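Local coordinates for protein SusD homolog (Bacteroides thetaiotaomicron VPI-5482, PDB 3FDH) that probably binds glycans at the outer surface of the outer membrane, as a SusD/RagB-family lipoprotein of a carbohydrate-uptake system, at residues A[25-37]-A[108-122]. Residues are numbered along the deposited sequence; the frame is centred on the assembly and turned at random.
Sequences LADVITSTAFSNA and TRGMAEVMAAYNCAL
Asn-119 carries the polar centre of this buried helix pair, using both ends of its amide. Its ND2 donates to Thr-32 OG1 at 3.0 Å, nearly straight (174°) and in the amide plane, while a second bond from ND2 to Met-115 O ties the group back to its own helix. Thr-32 OG1 in turn donates to Val-28 O (2.7 Å) one turn back in its helix, so the chain of bonds from Asn-119 ends on that backbone carbonyl. At the other end, Asn-119 OD1 accepts from Asn-36 ND2 at 2.9 Å, the two amide planes standing 84° apart. A leucine in place of Asn-119 would probably leave Thr-32 OG1 without its donor and Asn-36 ND2 without this acceptor.

Apolar contacts flank the network. Leu-25 CD2 meets the selenium of selenomethionine Met-111 at 3.6 Å, the side chains crossing nearly perpendicularly. Met-115, its chain bent at both chi2 and chi3, turns its selenium toward Ile-29 and Thr-32, and its CB packs tightly on Val-28 CG1 (3.5 Å). Beyond the amides, Leu-122 CD1 touches Asn-36 CB. The Thr-32 methyl, CG2, lies against CD1 of the obliquely turned Tyr-118 ring; the OH of this tyrosine bonds to Leu-332 O.

The helices run roughly parallel (27°) in this largely helical, TPR-related fold; helix 76-95 touches Val-28 and Ala-112, and helix 191-208 packs on Met-111 and Met-115.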
loop_
_atom_site.group_PDB
_atom_site.type_symbol
_atom_site.label_atom_id
_atom_site.label_comp_id
_atom_site.label_asym_id
_atom_site.label_seq_id
_atom_site.Cartn_x
_atom_site.Cartn_y
_atom_site.Cartn_z
ATOM N N LEU A 25 20.113 -8.664 1.749
ATOM C CA LEU A 25 19.337 -7.448 1.485
ATOM C C LEU A 25 18.582 -7.581 0.181
ATOM O O LEU A 25 17.468 -7.087 0.027
ATOM C CB LEU A 25 20.239 -6.212 1.436
ATOM C CG LEU A 25 19.557 -4.863 1.295
ATOM C CD1 LEU A 25 18.719 -4.603 2.611
ATOM C CD2 LEU A 25 20.560 -3.748 0.965
ATOM N N ALA A 26 19.206 -8.225 -0.781
ATOM C CA ALA A 26 18.569 -8.379 -2.117
ATOM C C ALA A 26 17.242 -9.099 -1.912
ATOM O O ALA A 26 16.196 -8.743 -2.472
ATOM C CB ALA A 26 19.466 -9.183 -3.073
ATOM N N ASP A 27 17.297 -10.087 -1.036
ATOM C CA ASP A 27 16.125 -10.918 -0.750
ATOM C C ASP A 27 15.090 -10.164 0.061
ATOM O O ASP A 27 13.889 -10.288 -0.159
ATOM C CB ASP A 27 16.522 -12.166 0.034
ATOM C CG ASP A 27 15.391 -13.153 0.151
ATOM O OD1 ASP A 27 15.166 -13.945 -0.799
ATOM O OD2 ASP A 27 14.746 -13.166 1.216
ATOM N N VAL A 28 15.568 -9.374 1.011
ATOM C CA VAL A 28 14.688 -8.611 1.909
ATOM C C VAL A 28 13.899 -7.587 1.091
ATOM O O VAL A 28 12.699 -7.411 1.252
ATOM C CB VAL A 28 15.515 -7.954 3.091
ATOM C CG1 VAL A 28 14.774 -6.815 3.776
ATOM C CG2 VAL A 28 15.988 -9.040 4.112
ATOM N N ILE A 29 14.578 -6.940 0.158
ATOM C CA ILE A 29 13.912 -5.918 -0.648
ATOM C C ILE A 29 12.871 -6.580 -1.552
ATOM O O ILE A 29 11.713 -6.116 -1.697
ATOM C CB ILE A 29 14.919 -5.127 -1.470
ATOM C CG1 ILE A 29 15.847 -4.334 -0.538
ATOM C CG2 ILE A 29 14.237 -4.183 -2.461
ATOM C CD1 ILE A 29 17.015 -3.673 -1.287
ATOM N N THR A 30 13.281 -7.689 -2.134
ATOM C CA THR A 30 12.418 -8.426 -3.060
ATOM C C THR A 30 11.163 -8.907 -2.346
ATOM O O THR A 30 10.020 -8.727 -2.796
ATOM C CB THR A 30 13.141 -9.633 -3.632
ATOM O OG1 THR A 30 14.268 -9.197 -4.415
ATOM C CG2 THR A 30 12.201 -10.433 -4.516
ATOM N N SER A 31 11.398 -9.526 -1.213
ATOM C CA SER A 31 10.290 -10.069 -0.422
ATOM C C SER A 31 9.377 -8.994 0.152
ATOM O O SER A 31 8.141 -9.178 0.191
ATOM C CB SER A 31 10.789 -11.024 0.671
ATOM O OG SER A 31 11.479 -10.348 1.696
ATOM N N THR A 32 9.965 -7.876 0.558
ATOM C CA THR A 32 9.188 -6.764 1.124
ATOM C C THR A 32 8.247 -6.171 0.076
ATOM O O THR A 32 7.084 -5.864 0.363
ATOM C CB THR A 32 10.071 -5.706 1.816
ATOM O OG1 THR A 32 10.787 -6.346 2.885
ATOM C CG2 THR A 32 9.209 -4.602 2.395
ATOM N N ALA A 33 8.739 -6.046 -1.140
ATOM C CA ALA A 33 7.931 -5.473 -2.227
ATOM C C ALA A 33 6.916 -6.478 -2.727
ATOM O O ALA A 33 5.702 -6.305 -2.624
ATOM C CB ALA A 33 8.828 -5.006 -3.357
ATOM N N PHE A 34 7.447 -7.568 -3.237
ATOM C CA PHE A 34 6.624 -8.582 -3.904
ATOM C C PHE A 34 5.596 -9.323 -3.033
ATOM O O PHE A 34 4.436 -9.486 -3.435
ATOM C CB PHE A 34 7.501 -9.611 -4.617
ATOM C CG PHE A 34 6.718 -10.524 -5.499
ATOM C CD1 PHE A 34 6.439 -10.165 -6.808
ATOM C CD2 PHE A 34 6.238 -11.720 -5.021
ATOM C CE1 PHE A 34 5.678 -11.003 -7.641
ATOM C CE2 PHE A 34 5.481 -12.568 -5.846
ATOM C CZ PHE A 34 5.208 -12.194 -7.161
ATOM N N SER A 35 6.034 -9.784 -1.872
ATOM C CA SER A 35 5.198 -10.618 -1.014
ATOM C C SER A 35 4.526 -9.946 0.173
ATOM O O SER A 35 3.438 -10.328 0.592
ATOM C CB SER A 35 6.040 -11.766 -0.462
ATOM O OG SER A 35 6.555 -12.587 -1.501
ATOM N N ASN A 36 5.213 -8.973 0.738
ATOM C CA ASN A 36 4.782 -8.323 1.951
ATOM C C ASN A 36 3.877 -7.137 1.770
ATOM O O ASN A 36 2.758 -7.146 2.267
ATOM C CB ASN A 36 5.993 -7.948 2.791
ATOM C CG ASN A 36 6.829 -9.165 3.143
ATOM O OD1 ASN A 36 6.443 -10.307 2.816
ATOM N ND2 ASN A 36 7.962 -8.945 3.782
ATOM N N ALA A 37 4.404 -6.099 1.140
ATOM C CA ALA A 37 3.619 -4.876 0.820
ATOM C C ALA A 37 2.564 -5.089 -0.289
ATOM O O ALA A 37 1.422 -4.623 -0.178
ATOM C CB ALA A 37 4.552 -3.721 0.386
ATOM N N THR A 108 24.692 -0.353 4.090
ATOM C CA THR A 108 23.893 -1.564 3.906
ATOM C C THR A 108 23.062 -1.778 5.157
ATOM O O THR A 108 21.905 -2.172 5.110
ATOM C CB THR A 108 24.801 -2.802 3.650
ATOM O OG1 THR A 108 25.412 -2.672 2.364
ATOM C CG2 THR A 108 23.999 -4.068 3.671
ATOM N N ARG A 109 23.669 -1.423 6.276
ATOM C CA ARG A 109 23.031 -1.596 7.576
ATOM C C ARG A 109 21.802 -0.703 7.672
ATOM O O ARG A 109 20.746 -1.099 8.165
ATOM C CB ARG A 109 24.005 -1.281 8.715
ATOM C CG ARG A 109 23.494 -1.709 10.064
ATOM C CD ARG A 109 24.440 -1.333 11.177
ATOM N NE ARG A 109 24.251 -2.229 12.313
ATOM C CZ ARG A 109 24.794 -2.059 13.512
ATOM N NH1 ARG A 109 25.554 -1.016 13.761
ATOM N NH2 ARG A 109 24.576 -2.944 14.465
ATOM N N GLY A 110 21.981 0.512 7.181
ATOM C CA GLY A 110 20.927 1.502 7.196
ATOM C C GLY A 110 19.785 1.083 6.300
ATOM O O GLY A 110 18.610 1.246 6.627
HETATM N N MSE A 111 20.133 0.534 5.154
HETATM C CA MSE A 111 19.082 0.092 4.228
HETATM C C MSE A 111 18.236 -0.991 4.913
HETATM O O MSE A 111 16.994 -1.024 4.792
HETATM C CB MSE A 111 19.681 -0.451 2.930
HETATM C CG MSE A 111 20.510 0.559 2.166
HETATM SE SE MSE A 111 21.435 -0.222 0.662
HETATM C CE MSE A 111 22.332 1.355 0.006
ATOM N N ALA A 112 18.929 -1.894 5.585
ATOM C CA ALA A 112 18.298 -3.000 6.319
ATOM C C ALA A 112 17.430 -2.477 7.454
ATOM O O ALA A 112 16.381 -3.044 7.752
ATOM C CB ALA A 112 19.350 -3.988 6.858
ATOM N N GLU A 113 17.856 -1.373 8.053
ATOM C CA GLU A 113 17.122 -0.764 9.178
ATOM C C GLU A 113 15.813 -0.185 8.664
ATOM O O GLU A 113 14.760 -0.308 9.294
ATOM C CB GLU A 113 17.975 0.291 9.898
ATOM C CG GLU A 113 18.990 -0.378 10.825
ATOM C CD GLU A 113 20.148 0.506 11.289
ATOM O OE1 GLU A 113 20.455 1.506 10.619
ATOM O OE2 GLU A 113 20.790 0.149 12.311
ATOM N N VAL A 114 15.879 0.369 7.471
ATOM C CA VAL A 114 14.684 0.890 6.809
ATOM C C VAL A 114 13.720 -0.280 6.477
ATOM O O VAL A 114 12.505 -0.202 6.658
ATOM C CB VAL A 114 15.036 1.702 5.528
ATOM C CG1 VAL A 114 13.733 2.046 4.700
ATOM C CG2 VAL A 114 15.811 2.974 5.898
HETATM N N MSE A 115 14.269 -1.394 6.020
HETATM C CA MSE A 115 13.386 -2.514 5.677
HETATM C C MSE A 115 12.815 -3.117 6.935
HETATM O O MSE A 115 11.709 -3.656 6.923
HETATM C CB MSE A 115 14.093 -3.607 4.876
HETATM C CG MSE A 115 14.572 -3.196 3.501
HETATM SE SE MSE A 115 13.048 -3.117 2.351
HETATM C CE MSE A 115 12.646 -1.262 2.328
ATOM N N ALA A 116 13.568 -3.019 8.021
ATOM C CA ALA A 116 13.107 -3.597 9.308
ATOM C C ALA A 116 11.901 -2.765 9.770
ATOM O O ALA A 116 10.889 -3.287 10.220
ATOM C CB ALA A 116 14.206 -3.585 10.352
ATOM N N ALA A 117 12.050 -1.455 9.637
ATOM C CA ALA A 117 11.018 -0.516 10.044
ATOM C C ALA A 117 9.771 -0.776 9.236
ATOM O O ALA A 117 8.657 -0.798 9.753
ATOM C CB ALA A 117 11.486 0.942 9.843
ATOM N N TYR A 118 9.986 -0.990 7.954
ATOM C CA TYR A 118 8.878 -1.147 7.013
ATOM C C TYR A 118 8.058 -2.365 7.344
ATOM O O TYR A 118 6.830 -2.330 7.335
ATOM C CB TYR A 118 9.386 -1.202 5.561
ATOM C CG TYR A 118 8.324 -0.904 4.537
ATOM C CD1 TYR A 118 7.395 -1.868 4.170
ATOM C CD2 TYR A 118 8.261 0.326 3.924
ATOM C CE1 TYR A 118 6.407 -1.607 3.221
ATOM C CE2 TYR A 118 7.293 0.592 2.977
ATOM C CZ TYR A 118 6.372 -0.384 2.618
ATOM O OH TYR A 118 5.404 -0.102 1.667
ATOM N N ASN A 119 8.760 -3.440 7.664
ATOM C CA ASN A 119 8.095 -4.709 7.973
ATOM C C ASN A 119 7.445 -4.698 9.341
ATOM O O ASN A 119 6.373 -5.282 9.540
ATOM C CB ASN A 119 9.042 -5.881 7.783
ATOM C CG ASN A 119 9.261 -6.183 6.312
ATOM O OD1 ASN A 119 8.366 -6.690 5.631
ATOM N ND2 ASN A 119 10.431 -5.832 5.806
ATOM N N CYS A 120 8.059 -3.979 10.269
ATOM C CA CYS A 120 7.449 -3.850 11.595
ATOM C C CYS A 120 6.144 -3.119 11.479
ATOM O O CYS A 120 5.169 -3.415 12.174
ATOM C CB CYS A 120 8.349 -3.094 12.571
ATOM S SG CYS A 120 9.762 -4.090 13.180
ATOM N N ALA A 121 6.129 -2.157 10.586
ATOM C CA ALA A 121 4.925 -1.332 10.370
ATOM C C ALA A 121 3.808 -2.174 9.782
ATOM O O ALA A 121 2.636 -2.036 10.147
ATOM C CB ALA A 121 5.241 -0.168 9.451
ATOM N N LEU A 122 4.162 -3.048 8.853
ATOM C CA LEU A 122 3.124 -3.926 8.234
ATOM C C LEU A 122 2.528 -4.788 9.330
ATOM O O LEU A 122 1.330 -5.023 9.423
ATOM C CB LEU A 122 3.708 -4.771 7.080
ATOM C CG LEU A 122 4.055 -4.025 5.787
ATOM C CD1 LEU A 122 4.900 -4.906 4.852
ATOM C CD2 LEU A 122 2.794 -3.516 5.079
#